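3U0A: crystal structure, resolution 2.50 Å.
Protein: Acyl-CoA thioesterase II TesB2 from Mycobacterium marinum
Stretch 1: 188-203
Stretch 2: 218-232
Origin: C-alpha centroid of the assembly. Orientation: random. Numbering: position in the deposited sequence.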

# COMPACT_ATOMS: atom_id res chain seq x y z
N LEU A 188 -8.40 17.11 9.29
CA LEU A 188 -8.69 17.90 8.11
C LEU A 188 -7.46 17.99 7.21
O LEU A 188 -7.58 18.05 5.99
N HIS A 189 -6.29 18.05 7.82
CA HIS A 189 -5.07 18.15 7.06
C HIS A 189 -4.78 16.85 6.38
O HIS A 189 -4.49 16.84 5.21
N ILE A 190 -4.91 15.74 7.12
CA ILE A 190 -4.73 14.40 6.56
C ILE A 190 -5.65 14.19 5.34
O ILE A 190 -5.19 13.81 4.27
N CYS A 191 -6.94 14.52 5.49
CA CYS A 191 -7.91 14.46 4.40
C CYS A 191 -7.54 15.36 3.23
O CYS A 191 -7.66 14.97 2.08
N ALA A 192 -7.06 16.56 3.52
CA ALA A 192 -6.61 17.47 2.49
C ALA A 192 -5.51 16.81 1.66
O ALA A 192 -5.60 16.78 0.44
N LEU A 193 -4.50 16.25 2.33
CA LEU A 193 -3.38 15.62 1.65
C LEU A 193 -3.83 14.35 0.89
O LEU A 193 -3.36 14.10 -0.25
N ALA A 194 -4.70 13.56 1.51
CA ALA A 194 -5.16 12.32 0.92
C ALA A 194 -6.03 12.64 -0.32
O ALA A 194 -5.95 11.95 -1.34
N TYR A 195 -6.80 13.72 -0.21
CA TYR A 195 -7.61 14.20 -1.32
C TYR A 195 -6.77 14.63 -2.52
O TYR A 195 -7.00 14.19 -3.67
N MET A 196 -5.79 15.50 -2.27
CA MET A 196 -4.93 15.98 -3.37
C MET A 196 -4.13 14.86 -4.03
O MET A 196 -3.94 14.89 -5.24
N SER A 197 -3.69 13.87 -3.23
CA SER A 197 -3.01 12.69 -3.80
C SER A 197 -3.98 11.89 -4.68
O SER A 197 -3.68 11.56 -5.82
N ASP A 198 -5.17 11.63 -4.18
CA ASP A 198 -6.16 11.00 -5.03
C ASP A 198 -6.44 11.74 -6.35
O ASP A 198 -6.88 11.11 -7.30
N LEU A 199 -6.20 13.07 -6.40
CA LEU A 199 -6.39 13.86 -7.64
C LEU A 199 -5.17 13.88 -8.51
O LEU A 199 -5.30 14.09 -9.69
N THR A 200 -3.98 13.67 -7.93
CA THR A 200 -2.73 13.98 -8.65
C THR A 200 -1.73 12.87 -8.87
O THR A 200 -0.99 12.96 -9.80
N LEU A 201 -1.68 11.86 -8.03
CA LEU A 201 -0.61 10.84 -8.19
C LEU A 201 -0.67 10.03 -9.47
O LEU A 201 0.33 9.88 -10.09
N LEU A 202 -1.83 9.54 -9.86
CA LEU A 202 -1.90 8.62 -10.99
C LEU A 202 -1.48 9.26 -12.32
O LEU A 202 -1.12 8.55 -13.28
N GLY A 203 -1.52 10.60 -12.36
CA GLY A 203 -0.94 11.38 -13.47
C GLY A 203 0.52 11.01 -13.76
O GLY A 203 0.96 11.06 -14.90
N VAL A 218 -9.02 5.17 -18.08
CA VAL A 218 -8.35 5.53 -16.87
C VAL A 218 -9.32 5.52 -15.67
O VAL A 218 -10.44 6.04 -15.74
N ALA A 219 -8.87 4.92 -14.57
CA ALA A 219 -9.62 4.83 -13.32
C ALA A 219 -8.65 4.65 -12.17
O ALA A 219 -7.53 4.25 -12.38
N SER A 220 -9.09 4.99 -10.97
CA SER A 220 -8.38 4.66 -9.75
C SER A 220 -8.87 3.29 -9.31
O SER A 220 -10.05 3.08 -9.18
N LEU A 221 -7.96 2.36 -9.09
CA LEU A 221 -8.31 1.03 -8.56
C LEU A 221 -8.19 0.96 -7.02
O LEU A 221 -9.02 0.35 -6.33
N ASP A 222 -7.15 1.58 -6.49
CA ASP A 222 -6.92 1.56 -5.07
C ASP A 222 -6.15 2.76 -4.57
O ASP A 222 -5.93 3.71 -5.31
N HIS A 223 -5.86 2.76 -3.28
CA HIS A 223 -4.81 3.56 -2.71
C HIS A 223 -4.45 2.98 -1.35
O HIS A 223 -5.25 2.30 -0.69
N ALA A 224 -3.20 3.25 -0.96
CA ALA A 224 -2.62 2.84 0.31
C ALA A 224 -1.81 4.02 0.76
O ALA A 224 -1.04 4.56 -0.03
N MET A 225 -1.98 4.43 2.02
CA MET A 225 -1.29 5.62 2.56
C MET A 225 -0.77 5.41 3.98
O MET A 225 -1.31 4.61 4.74
N TRP A 226 0.31 6.14 4.30
CA TRP A 226 0.92 6.04 5.62
C TRP A 226 1.23 7.41 6.08
O TRP A 226 1.95 8.13 5.41
N PHE A 227 0.68 7.79 7.22
CA PHE A 227 0.77 9.17 7.70
C PHE A 227 1.74 9.20 8.84
O PHE A 227 1.42 8.78 9.93
N MET A 228 2.95 9.66 8.56
CA MET A 228 4.07 9.49 9.49
C MET A 228 4.31 10.67 10.48
O MET A 228 4.58 10.43 11.64
N ARG A 229 4.24 11.91 10.02
CA ARG A 229 4.57 13.07 10.89
C ARG A 229 3.57 14.16 10.63
O ARG A 229 2.96 14.22 9.56
N GLY A 230 3.41 15.04 11.59
CA GLY A 230 2.51 16.17 11.42
C GLY A 230 3.01 17.17 10.40
O GLY A 230 4.22 17.38 10.23
N PHE A 231 2.05 17.80 9.73
CA PHE A 231 2.34 18.79 8.70
C PHE A 231 1.17 19.78 8.65
O PHE A 231 0.22 19.66 9.42
N ARG A 232 1.23 20.73 7.73
CA ARG A 232 0.11 21.60 7.44
C ARG A 232 -0.14 21.73 5.95
O ARG A 232 0.76 22.09 5.19

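The helix of 188-200 runs across the strand of 222-227 at 141° between their N-to-C directions, with the axes 10.5 Å apart at closest approach. That spacing leaves one layer of side chains between them, and walking up stretch 2 means walking back down stretch 1, from Leu202 in its 3-10 segment to His189 in the helix. The contact buries 679 Å², both sides summed.

Val218 points toward the other stretch but stays too far off to touch it, and Ala219 turns its CB away, offering only its carbonyl: Ala219 O lies 3.9 Å from Leu202 CD1. Ser220 makes the first side-chain contact. In the m rotamer, its OG sits 3.4 Å from CD1 of Leu202, whose CB points toward stretch 2 and whose side chain is m,t. The hydroxyl finds its polar partner in a water, 2.5 Å from Ser220 OG, which donates in turn to Asp198 O at 2.6 Å. The water thus ties the backbone carbonyl of Asp198 to the side chain of Ser220. Leu221 and Asp222 direct their CB atoms away and take no part in the contact.

From His223 onward the strand alternation sets the rule: His223, Met225 and Phe227 point toward the helix, while Ala224 and Trp226 are out of its reach. His223 adopts the p rotamer and donates from ND1 to Asp198 OD1, at 2.7 Å and a nearly straight 172°. The carboxylate oxygen lies at the edge of the imidazole, near its plane, as an in-plane N-H requires. Asp198 leaves its helix sideways, but chi1 m brings its end to the strand. This direct hydrogen bond joins two buried residues.

Met225, in an extended m,t,t conformation, fills the middle. Its SD rests 3.6 Å from Ala194 CB, a small helix residue facing the thioether, and its CE reaches 3.6 Å from Asp198 OD1 and 4.1 Å from Ser197 OG, beside the polar pair.

Phe227, chi1 m, presents a ring to two aliphatic residues in different ways. Ile190 CG2 stands over one face, 3.6 Å from the ring centroid of Phe227 and 9° off its normal, a well-centred CH-pi contact; Leu193 CD2 approaches the edge, 4.3 Å from Phe227 CE1.

Met228, Arg229 and Gly230 make no contact. Phe231 then returns: its CB points sideways, but chi1 p carries the ring in to the helix. Leu193 CD1 lies over one face, 4.0 Å from the Phe231 centroid, while His189 O sits at the edge, 3.6 Å from Phe231 CZ. Leu193, t at both chi angles, therefore gives one methyl to each phenylalanine, CD2 to Phe227 and CD1 to Phe231.

Arg232 closes the contact with CB turned away. His189, chi1 m, has its CB toward stretch 2, with ND1 3.5 Å from Arg232 CA, and the guanidinium lays one face over the imidazole carbon, His189 CE1 to Arg232 NH2 being 3.6 Å.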

# COMPACT_ATOMS: atom_id res chain seq x y z
CB LEU A 188 -9.16 19.32 8.50
CG LEU A 188 -9.35 20.32 7.34
CD1 LEU A 188 -10.48 19.91 6.42
CD2 LEU A 188 -9.59 21.72 7.84
CB HIS A 189 -3.91 18.66 7.94
CG HIS A 189 -4.06 20.11 8.34
ND1 HIS A 189 -3.35 21.08 7.77
CD2 HIS A 189 -4.93 20.73 9.22
CE1 HIS A 189 -3.74 22.26 8.27
NE2 HIS A 189 -4.70 22.03 9.16
CB ILE A 190 -4.88 13.31 7.67
CG1 ILE A 190 -3.72 13.39 8.67
CG2 ILE A 190 -4.84 11.92 7.10
CD1 ILE A 190 -4.09 12.87 10.06
CB CYS A 191 -9.31 14.81 4.90
SG CYS A 191 -10.08 13.52 5.93
CB ALA A 192 -6.13 18.80 3.11
CB LEU A 193 -2.25 15.28 2.65
CG LEU A 193 -1.03 14.51 2.13
CD1 LEU A 193 0.18 14.80 2.98
CD2 LEU A 193 -1.27 13.01 2.11
CB ALA A 194 -5.94 11.48 1.94
CB TYR A 195 -8.49 15.37 -0.85
CG TYR A 195 -9.39 15.95 -1.92
CD1 TYR A 195 -10.50 15.26 -2.32
CD2 TYR A 195 -9.10 17.15 -2.55
CE1 TYR A 195 -11.33 15.76 -3.30
CE2 TYR A 195 -9.94 17.66 -3.53
CZ TYR A 195 -11.05 16.95 -3.90
OH TYR A 195 -11.91 17.40 -4.88
CB MET A 196 -4.01 17.09 -2.94
CG MET A 196 -4.74 18.41 -2.76
SD MET A 196 -5.13 19.20 -4.33
CE MET A 196 -3.50 19.68 -4.92
CB SER A 197 -2.41 11.79 -2.71
OG SER A 197 -2.01 10.52 -3.23
CB ASP A 198 -7.46 10.73 -4.24
CG ASP A 198 -7.34 9.51 -3.32
OD1 ASP A 198 -6.41 8.70 -3.53
OD2 ASP A 198 -8.16 9.37 -2.40
CB LEU A 199 -6.75 15.32 -7.37
CG LEU A 199 -8.02 15.59 -6.57
CD1 LEU A 199 -8.43 17.06 -6.62
CD2 LEU A 199 -9.17 14.70 -7.02
CB THR A 200 -1.95 15.11 -7.96
OG1 THR A 200 -1.50 14.65 -6.68
CG2 THR A 200 -2.84 16.31 -7.81
CB LEU A 201 -0.55 9.88 -7.01
CG LEU A 201 0.61 8.88 -6.99
CD1 LEU A 201 1.97 9.56 -6.99
CD2 LEU A 201 0.46 8.04 -5.73
CB LEU A 202 -3.31 7.98 -11.11
CG LEU A 202 -3.52 6.73 -10.23
CD1 LEU A 202 -4.99 6.25 -10.25
CD2 LEU A 202 -2.58 5.61 -10.65
CB VAL A 218 -7.72 6.92 -17.03
CG1 VAL A 218 -7.51 7.57 -15.68
CG2 VAL A 218 -6.41 6.81 -17.81
CB ALA A 219 -10.61 3.67 -13.37
CB SER A 220 -8.63 5.73 -8.65
OG SER A 220 -8.08 6.98 -8.97
CB LEU A 221 -7.39 -0.00 -9.22
CG LEU A 221 -7.45 -0.07 -10.74
CD1 LEU A 221 -6.42 -1.05 -11.28
CD2 LEU A 221 -8.84 -0.47 -11.20
CB ASP A 222 -6.25 0.23 -4.67
CG ASP A 222 -4.75 0.17 -4.97
OD1 ASP A 222 -4.08 1.20 -5.17
OD2 ASP A 222 -4.25 -0.96 -4.94
CB HIS A 223 -5.13 5.08 -2.67
CG HIS A 223 -6.25 5.49 -1.71
ND1 HIS A 223 -6.80 6.69 -1.76
CD2 HIS A 223 -6.88 4.82 -0.66
CE1 HIS A 223 -7.74 6.79 -0.78
NE2 HIS A 223 -7.78 5.65 -0.13
CB ALA A 224 -1.72 1.61 0.14
CB MET A 225 -2.22 6.83 2.56
CG MET A 225 -2.76 7.19 1.19
SD MET A 225 -3.88 8.59 1.23
CE MET A 225 -4.43 8.56 -0.50
CB TRP A 226 2.17 5.17 5.56
CG TRP A 226 1.90 3.72 5.17
CD1 TRP A 226 1.66 2.65 6.01
CD2 TRP A 226 1.84 3.15 3.84
NE1 TRP A 226 1.45 1.50 5.31
CE2 TRP A 226 1.53 1.74 4.00
CE3 TRP A 226 2.00 3.66 2.57
CZ2 TRP A 226 1.40 0.89 2.93
CZ3 TRP A 226 1.86 2.79 1.48
CH2 TRP A 226 1.58 1.43 1.67
CB PHE A 227 -0.61 9.66 8.14
CG PHE A 227 -1.65 9.47 7.09
CD1 PHE A 227 -1.61 10.22 5.93
CD2 PHE A 227 -2.63 8.52 7.23
CE1 PHE A 227 -2.55 10.04 4.94
CE2 PHE A 227 -3.57 8.34 6.24
CZ PHE A 227 -3.54 9.10 5.09
CB MET A 228 5.36 9.23 8.70
CG MET A 228 5.52 7.85 8.11
SD MET A 228 5.50 7.74 6.29
CE MET A 228 6.47 9.13 5.75
CB ARG A 229 5.98 13.60 10.61
CG ARG A 229 7.09 12.67 11.05
CD ARG A 229 8.40 13.03 10.37
NE ARG A 229 9.44 12.04 10.64
CZ ARG A 229 9.76 11.00 9.86
NH1 ARG A 229 9.15 10.76 8.70
NH2 ARG A 229 10.72 10.17 10.26
CB PHE A 231 2.49 18.09 7.33
CG PHE A 231 1.23 17.38 6.89
CD1 PHE A 231 0.97 16.08 7.28
CD2 PHE A 231 0.29 18.04 6.11
CE1 PHE A 231 -0.19 15.43 6.90
CE2 PHE A 231 -0.87 17.41 5.72
CZ PHE A 231 -1.12 16.10 6.12
CB ARG A 232 0.40 22.96 8.04
CG ARG A 232 0.22 23.03 9.55
CD ARG A 232 0.00 24.45 10.06
NE ARG A 232 -1.25 25.04 9.54
CZ ARG A 232 -2.44 25.01 10.15
NH1 ARG A 232 -2.59 24.42 11.33
NH2 ARG A 232 -3.48 25.57 9.55
O HOH W 1 -7.73 8.66 -7.17